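Local coordinates for SusD superfamily protein (Parabacteroides distasonis, PDB 3OTN), which is a putative outer-membrane protein of the SusD family and probably takes part in binding nutrients, most likely carbohydrates, at residues Ser57-Ser60 against Gln61-Tyr64; Lys289-Val292 against Glu293-Lys297; Val455-Glu458 against Thr459-Leu462. All coordinates share one frame; numbering follows the deposited sequence.

Contact 1: residues Ser57-Ser60 against Gln61-Tyr64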
loop_
_atom_site.group_PDB
_atom_site.type_symbol
_atom_site.label_atom_id
_atom_site.label_comp_id
_atom_site.label_asym_id
_atom_site.label_seq_id
_atom_site.Cartn_x
_atom_site.Cartn_y
_atom_site.Cartn_z
ATOM N N SER A 57 11.296 -10.289 11.235
ATOM C CA SER A 57 10.975 -9.592 12.468
ATOM C C SER A 57 12.006 -9.967 13.512
ATOM O O SER A 57 12.500 -11.088 13.498
ATOM C CB SER A 57 9.580 -10.012 12.942
ATOM O OG SER A 57 9.219 -9.324 14.133
ATOM N N GLU A 58 12.382 -9.010 14.358
ATOM C CA GLU A 58 13.099 -9.292 15.617
ATOM C C GLU A 58 12.089 -9.403 16.805
ATOM O O GLU A 58 12.491 -9.639 17.936
ATOM C CB GLU A 58 14.065 -8.154 15.951
ATOM C CG GLU A 58 15.158 -7.955 14.995
ATOM C CD GLU A 58 16.021 -6.722 15.280
ATOM O OE1 GLU A 58 15.545 -5.697 15.821
ATOM O OE2 GLU A 58 17.207 -6.781 14.934
ATOM N N ASN A 59 10.799 -9.206 16.529
ATOM C CA ASN A 59 9.730 -9.057 17.517
ATOM C C ASN A 59 8.835 -10.317 17.465
ATOM O O ASN A 59 8.073 -10.523 16.519
ATOM C CB ASN A 59 8.946 -7.790 17.168
ATOM C CG ASN A 59 7.619 -7.601 17.977
ATOM O OD1 ASN A 59 7.417 -8.131 19.090
ATOM N ND2 ASN A 59 6.713 -6.805 17.396
ATOM N N SER A 60 8.935 -11.122 18.511
ATOM C CA SER A 60 8.214 -12.405 18.675
ATOM C C SER A 60 6.666 -12.323 18.703
ATOM O O SER A 60 5.966 -13.299 18.385
ATOM C CB SER A 60 8.691 -13.042 19.999
ATOM O OG SER A 60 8.329 -12.217 21.118
ATOM N N GLN A 61 6.164 -11.168 19.134
ATOM C CA GLN A 61 4.730 -10.920 19.263
ATOM C C GLN A 61 4.039 -10.530 17.951
ATOM O O GLN A 61 2.817 -10.437 17.923
ATOM C CB GLN A 61 4.490 -9.796 20.279
ATOM C CG GLN A 61 5.090 -10.094 21.641
ATOM C CD GLN A 61 4.384 -11.253 22.316
ATOM O OE1 GLN A 61 3.238 -11.121 22.746
ATOM N NE2 GLN A 61 5.057 -12.403 22.387
ATOM N N SER A 62 4.822 -10.265 16.902
ATOM C CA SER A 62 4.297 -9.826 15.589
ATOM C C SER A 62 3.701 -10.956 14.765
ATOM O O SER A 62 3.130 -10.694 13.695
ATOM C CB SER A 62 5.378 -9.138 14.764
ATOM O OG SER A 62 6.530 -9.952 14.610
ATOM N N ASN A 63 3.847 -12.195 15.245
ATOM C CA ASN A 63 3.349 -13.384 14.549
ATOM C C ASN A 63 4.045 -13.556 13.199
ATOM O O ASN A 63 3.517 -14.282 12.354
ATOM C CB ASN A 63 1.799 -13.355 14.401
ATOM C CG ASN A 63 1.196 -14.701 13.934
ATOM O OD1 ASN A 63 1.755 -15.763 14.223
ATOM N ND2 ASN A 63 0.039 -14.645 13.224
ATOM N N TYR A 64 5.238 -12.962 13.005
ATOM C CA TYR A 64 5.986 -13.240 11.770
ATOM C C TYR A 64 6.137 -14.739 11.596
ATOM O O TYR A 64 6.043 -15.209 10.465
ATOM C CB TYR A 64 7.375 -12.574 11.684
ATOM C CG TYR A 64 8.133 -12.985 10.421
ATOM C CD1 TYR A 64 7.554 -12.845 9.158
ATOM C CD2 TYR A 64 9.390 -13.575 10.491
ATOM C CE1 TYR A 64 8.221 -13.248 8.001
ATOM C CE2 TYR A 64 10.072 -13.952 9.341
ATOM C CZ TYR A 64 9.477 -13.804 8.105
ATOM O OH TYR A 64 10.139 -14.222 6.977
#
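Ser-62 OG donates to the carbonyl oxygen Asn-59 O in a short bond of 2.5 Å, the donor lying in the carbonyl plane. The backbone comes back to the same oxygen: Ser-62 N bonds to Asn-59 O at 3.3 Å, entering from above the plane, 54° out of it. Two protons from one residue thus grip one carbonyl. The second closes residues 59-62 into a beta turn whose two middle residues have type I backbone angles. The Asn-59 side chain reinforces this turn as an Asx turn, its OD1 accepting from Gln-61 N at 3.3 Å, again with the donor well above the carbonyl plane. Its CG stands anti to the backbone N (chi1 170°), which places Asn-59 OD1 near Gln-61 N and Asn-59 ND2 3.8 Å from Ser-62 CB.

One step back, Ser-57 forms an ST turn, its OG accepting from Asn-59 N at 2.9 Å. That OG also lies 2.8 Å from Ser-62 OG, so the two hydroxyls and Asn-59 O gather in one polar cluster. Beside it Ser-57 CB packs on Tyr-64 CB at 3.6 Å, where helix 64-68 follows.

Further out, Asn-59 ND2 is bonded to Ser-284, and Tyr-50 meets the Tyr-64 ring and sends its hydroxyl toward Ser-62 OG in a weak bond. Replacing Asn-59 by an alanine would probably leave Gln-61 N and Ser-284 OG without this amide partner and make the turn less firmly fixed.

Within the link between strand 55-56 and helix 64-68, small hydroxyl and amide side chains thus hold the backbone amides and the carbonyl at the reversal, while outside bonds such as that to Ser-284 tie the turn to the rest of the fold.

Contact 2: residues Lys289-Val292 against Glu293-Lys297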
loop_
_atom_site.group_PDB
_atom_site.type_symbol
_atom_site.label_atom_id
_atom_site.label_comp_id
_atom_site.label_asym_id
_atom_site.label_seq_id
_atom_site.Cartn_x
_atom_site.Cartn_y
_atom_site.Cartn_z
ATOM N N LYS A 289 18.946 -9.392 4.506
ATOM C CA LYS A 289 20.286 -9.204 3.939
ATOM C C LYS A 289 20.296 -9.531 2.433
ATOM O O LYS A 289 20.875 -8.809 1.662
ATOM C CB LYS A 289 21.275 -10.095 4.719
ATOM C CG LYS A 289 22.675 -10.303 4.115
ATOM C CD LYS A 289 23.434 -11.426 4.882
ATOM C CE LYS A 289 24.384 -12.224 3.961
ATOM N NZ LYS A 289 25.589 -11.459 3.542
ATOM N N GLU A 290 19.617 -10.601 2.030
ATOM C CA GLU A 290 19.541 -11.051 0.613
ATOM C C GLU A 290 18.862 -10.048 -0.327
ATOM O O GLU A 290 19.306 -9.850 -1.467
ATOM C CB GLU A 290 18.812 -12.412 0.482
ATOM C CG GLU A 290 19.534 -13.623 1.109
ATOM C CD GLU A 290 19.252 -13.813 2.612
ATOM O OE1 GLU A 290 18.665 -12.900 3.275
ATOM O OE2 GLU A 290 19.643 -14.873 3.121
ATOM N N PHE A 291 17.795 -9.397 0.142
ATOM C CA PHE A 291 17.177 -8.348 -0.644
ATOM C C PHE A 291 18.057 -7.128 -0.744
ATOM O O PHE A 291 18.206 -6.560 -1.834
ATOM C CB PHE A 291 15.807 -7.950 -0.115
ATOM C CG PHE A 291 15.122 -6.896 -0.953
ATOM C CD1 PHE A 291 14.867 -7.123 -2.297
ATOM C CD2 PHE A 291 14.762 -5.666 -0.400
ATOM C CE1 PHE A 291 14.226 -6.150 -3.084
ATOM C CE2 PHE A 291 14.138 -4.689 -1.165
ATOM C CZ PHE A 291 13.855 -4.931 -2.514
ATOM N N VAL A 292 18.628 -6.700 0.379
ATOM C CA VAL A 292 19.473 -5.509 0.367
ATOM C C VAL A 292 20.641 -5.730 -0.599
ATOM O O VAL A 292 20.972 -4.849 -1.412
ATOM C CB VAL A 292 19.945 -5.143 1.782
ATOM C CG1 VAL A 292 21.044 -4.057 1.746
ATOM C CG2 VAL A 292 18.738 -4.682 2.641
ATOM N N GLU A 293 21.233 -6.927 -0.556
ATOM C CA GLU A 293 22.416 -7.216 -1.374
ATOM C C GLU A 293 22.074 -7.512 -2.850
ATOM O O GLU A 293 22.982 -7.688 -3.634
ATOM C CB GLU A 293 23.246 -8.324 -0.709
ATOM C CG GLU A 293 23.775 -7.784 0.645
ATOM C CD GLU A 293 24.628 -8.727 1.452
ATOM O OE1 GLU A 293 24.738 -9.910 1.077
ATOM O OE2 GLU A 293 25.198 -8.239 2.466
ATOM N N SER A 294 20.775 -7.548 -3.205
ATOM C CA SER A 294 20.310 -7.762 -4.595
ATOM C C SER A 294 20.265 -6.515 -5.475
ATOM O O SER A 294 20.099 -6.631 -6.690
ATOM C CB SER A 294 18.912 -8.411 -4.614
ATOM O OG SER A 294 17.858 -7.530 -4.273
ATOM N N PHE A 295 20.349 -5.331 -4.863
ATOM C CA PHE A 295 20.370 -4.073 -5.600
ATOM C C PHE A 295 21.638 -3.992 -6.452
ATOM O O PHE A 295 22.673 -4.501 -6.067
ATOM C CB PHE A 295 20.361 -2.859 -4.666
ATOM C CG PHE A 295 19.025 -2.564 -4.037
ATOM C CD1 PHE A 295 18.484 -3.414 -3.081
ATOM C CD2 PHE A 295 18.358 -1.366 -4.322
ATOM C CE1 PHE A 295 17.275 -3.123 -2.473
ATOM C CE2 PHE A 295 17.147 -1.069 -3.717
ATOM C CZ PHE A 295 16.608 -1.938 -2.791
ATOM N N GLU A 296 21.531 -3.297 -7.576
ATOM C CA GLU A 296 22.630 -3.088 -8.493
ATOM C C GLU A 296 23.805 -2.415 -7.752
ATOM O O GLU A 296 23.599 -1.602 -6.824
ATOM C CB GLU A 296 22.125 -2.233 -9.660
ATOM C CG GLU A 296 22.922 -2.335 -10.968
ATOM C CD GLU A 296 22.220 -1.626 -12.120
ATOM O OE1 GLU A 296 20.956 -1.632 -12.184
ATOM O OE2 GLU A 296 22.932 -1.063 -12.977
ATOM N N LYS A 297 25.029 -2.800 -8.108
ATOM C CA LYS A 297 26.245 -2.192 -7.536
ATOM C C LYS A 297 26.205 -0.690 -7.769
ATOM O O LYS A 297 25.806 -0.250 -8.845
ATOM C CB LYS A 297 27.511 -2.799 -8.158
ATOM C CG LYS A 297 28.801 -2.510 -7.367
HETATM O O HOH W 1 23.449 -4.118 -3.000
#
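Lys-289 and Glu-293 meet in a salt bridge one helical turn apart, part of a local, partly buried contact where the short helix 289-292 runs into the loop before strand 308-312. Lys-289 NZ reaches Glu-293 OE1 at 3.0 Å, on the syn side of the carboxylate and 21° out of its plane; its bond to OE2 is weak. In the backbone of the same two residues, Glu-293 N donates to Lys-289 O at 2.9 Å, and Tyr-334 gives the carboxylate a second partner at OE2.

From Val-292 to Phe-295 the chain makes a type I beta turn that leads it out of the helix. Ser-294 OG donates to Phe-291 O at 2.6 Å and Ser-294 N to the same oxygen at 3.1 Å, the hydroxyl close to the carbonyl plane and the amide well above it.

On the buried side the edge of Phe-295 points at the face of Phe-291 in a T-shaped pair, centroids 5.2 Å apart and planes at 64°. Phe-291 CG lies opposite its own backbone N (chi1 -178°) and Phe-295 CG beside its N, which brings the two rings together. Phe-295 CE1 does the touching, 3.7 Å from Phe-291 CE2 and displaced toward the rim of the ring. Phe-416 meets the Phe-295 ring, and Cys-419 packs against Phe-291.

Contact 3: residues Val455-Glu458 against Thr459-Leu462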
loop_
_atom_site.group_PDB
_atom_site.type_symbol
_atom_site.label_atom_id
_atom_site.label_comp_id
_atom_site.label_asym_id
_atom_site.label_seq_id
_atom_site.Cartn_x
_atom_site.Cartn_y
_atom_site.Cartn_z
ATOM N N VAL A 455 8.011 -23.821 0.534
ATOM C CA VAL A 455 7.622 -23.739 -0.872
ATOM C C VAL A 455 6.197 -23.207 -1.006
ATOM O O VAL A 455 5.268 -23.741 -0.396
ATOM C CB VAL A 455 7.787 -25.116 -1.594
ATOM C CG1 VAL A 455 7.313 -25.009 -3.037
ATOM C CG2 VAL A 455 9.270 -25.593 -1.540
ATOM N N TYR A 456 6.021 -22.140 -1.787
ATOM C CA TYR A 456 4.704 -21.533 -1.981
ATOM C C TYR A 456 3.842 -22.410 -2.881
ATOM O O TYR A 456 4.343 -23.014 -3.843
ATOM C CB TYR A 456 4.826 -20.120 -2.557
ATOM C CG TYR A 456 5.316 -19.050 -1.578
ATOM C CD1 TYR A 456 5.973 -19.379 -0.389
ATOM C CD2 TYR A 456 5.163 -17.704 -1.862
ATOM C CE1 TYR A 456 6.432 -18.394 0.479
ATOM C CE2 TYR A 456 5.633 -16.701 -0.994
ATOM C CZ TYR A 456 6.281 -17.055 0.160
ATOM O OH TYR A 456 6.763 -16.102 1.008
ATOM N N THR A 457 2.563 -22.507 -2.524
ATOM C CA THR A 457 1.563 -23.235 -3.263
ATOM C C THR A 457 0.404 -22.306 -3.623
ATOM O O THR A 457 0.427 -21.095 -3.303
ATOM C CB THR A 457 1.034 -24.408 -2.423
ATOM O OG1 THR A 457 0.179 -23.925 -1.363
ATOM C CG2 THR A 457 2.202 -25.265 -1.848
ATOM N N GLU A 458 -0.630 -22.862 -4.257
ATOM C CA GLU A 458 -1.862 -22.127 -4.566
ATOM C C GLU A 458 -2.484 -21.460 -3.310
ATOM O O GLU A 458 -3.079 -20.368 -3.384
ATOM C CB GLU A 458 -2.877 -23.063 -5.252
ATOM C CG GLU A 458 -2.478 -23.579 -6.659
ATOM C CD GLU A 458 -1.562 -24.831 -6.690
ATOM O OE1 GLU A 458 -1.043 -25.312 -5.642
ATOM O OE2 GLU A 458 -1.353 -25.321 -7.812
ATOM N N THR A 459 -2.347 -22.115 -2.158
ATOM C CA THR A 459 -2.861 -21.592 -0.880
ATOM C C THR A 459 -2.401 -20.172 -0.552
ATOM O O THR A 459 -3.216 -19.330 -0.139
ATOM C CB THR A 459 -2.474 -22.538 0.271
ATOM O OG1 THR A 459 -2.977 -23.839 -0.031
ATOM C CG2 THR A 459 -3.018 -22.073 1.618
ATOM N N GLN A 460 -1.115 -19.902 -0.792
ATOM C CA GLN A 460 -0.493 -18.628 -0.412
ATOM C C GLN A 460 -0.916 -17.458 -1.317
ATOM O O GLN A 460 -0.642 -16.312 -0.982
ATOM C CB GLN A 460 1.027 -18.738 -0.382
ATOM C CG GLN A 460 1.609 -19.475 0.831
ATOM C CD GLN A 460 1.344 -20.969 0.836
ATOM O OE1 GLN A 460 1.447 -21.649 -0.198
ATOM N NE2 GLN A 460 1.019 -21.498 2.013
ATOM N N LEU A 461 -1.595 -17.748 -2.437
ATOM C CA LEU A 461 -2.159 -16.688 -3.297
ATOM C C LEU A 461 -3.207 -15.783 -2.608
ATOM O O LEU A 461 -3.451 -14.658 -3.069
ATOM C CB LEU A 461 -2.790 -17.299 -4.554
ATOM C CG LEU A 461 -1.838 -17.974 -5.560
ATOM C CD1 LEU A 461 -2.644 -18.752 -6.606
ATOM C CD2 LEU A 461 -0.906 -16.972 -6.199
ATOM N N LEU A 462 -3.839 -16.282 -1.543
ATOM C CA LEU A 462 -4.809 -15.506 -0.774
ATOM C C LEU A 462 -4.576 -15.700 0.715
ATOM O O LEU A 462 -3.936 -16.666 1.125
ATOM C CB LEU A 462 -6.238 -15.950 -1.121
ATOM C CG LEU A 462 -6.710 -15.661 -2.545
ATOM C CD1 LEU A 462 -8.054 -16.341 -2.830
ATOM C CD2 LEU A 462 -6.792 -14.162 -2.824
#
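Thr-457 and Gln-460 clasp each other across the start of a 3-10 turn, with Thr-457 also forming an ST turn: its OG1 accepts from Thr-459 N at 3.2 Å. The stretch belongs to the long loop between strand 442-444 and helix 467-472.

Bonds from backbone to backbone draw the coil. Gln-460 N donates to Thr-457 O at 3.2 Å and Leu-461 N to Glu-458 O at the same length, each joining residues three apart, the spacing of a 3-10 helix.

Side-chain bonds hold Thr-457, at the entry to the coil. Gln-460 folds back on the chain, bent at chi2 (70°), and brings OE1 over the start of the turn. Thr-457 supplies both hydrogens to Gln-460 OE1: Thr-457 N at 2.7 Å, nearly straight with an N-H...O angle of 162°, and Thr-457 OG1 at 2.9 Å. The threonine hydroxyl is thereby both donor and acceptor, giving its proton to the glutamine while receiving the amide of Thr-459. Because the same amide oxygen holds both the backbone and the side chain of Thr-457, rotation of this hydroxyl is restrained. Just ahead of the turn, the hydroxyl of Tyr-456 has its polar partner outside, in Met-51 O.

The remaining contacts are van der Waals. The buried Tyr-456 ring meets Phe-445 and Tyr-448. Leu-461 lies alongside the Glu-458 carbonyl and packs on Phe-445. At the Leu-461 side chain, CB comes to 3.3 Å from Glu-458 O and CD1 to 3.6 Å.

How the contacts relate
The three contacts are separate local turns strung in series along the chain, and none touches another. Contacts 1 and 3 come nearest, about 7 Å between closest atoms and 21 Å between centres; contacts 1 and 2 are about 9 Å apart at their nearest atoms, contacts 2 and 3 about 12 Å. Neighbouring residues link them: Tyr-50 packs on contact 1 while Met-51, next in the chain, holds Tyr-456 of contact 3. The loop leading into contact 3 sends Trp-452 against Tyr-64 and Asn-451 against Glu-290 of contact 2. An acetate near Ser-294 and an ethanediol near Thr-459, each about 4 Å from the side chain, probably come from crystallisation.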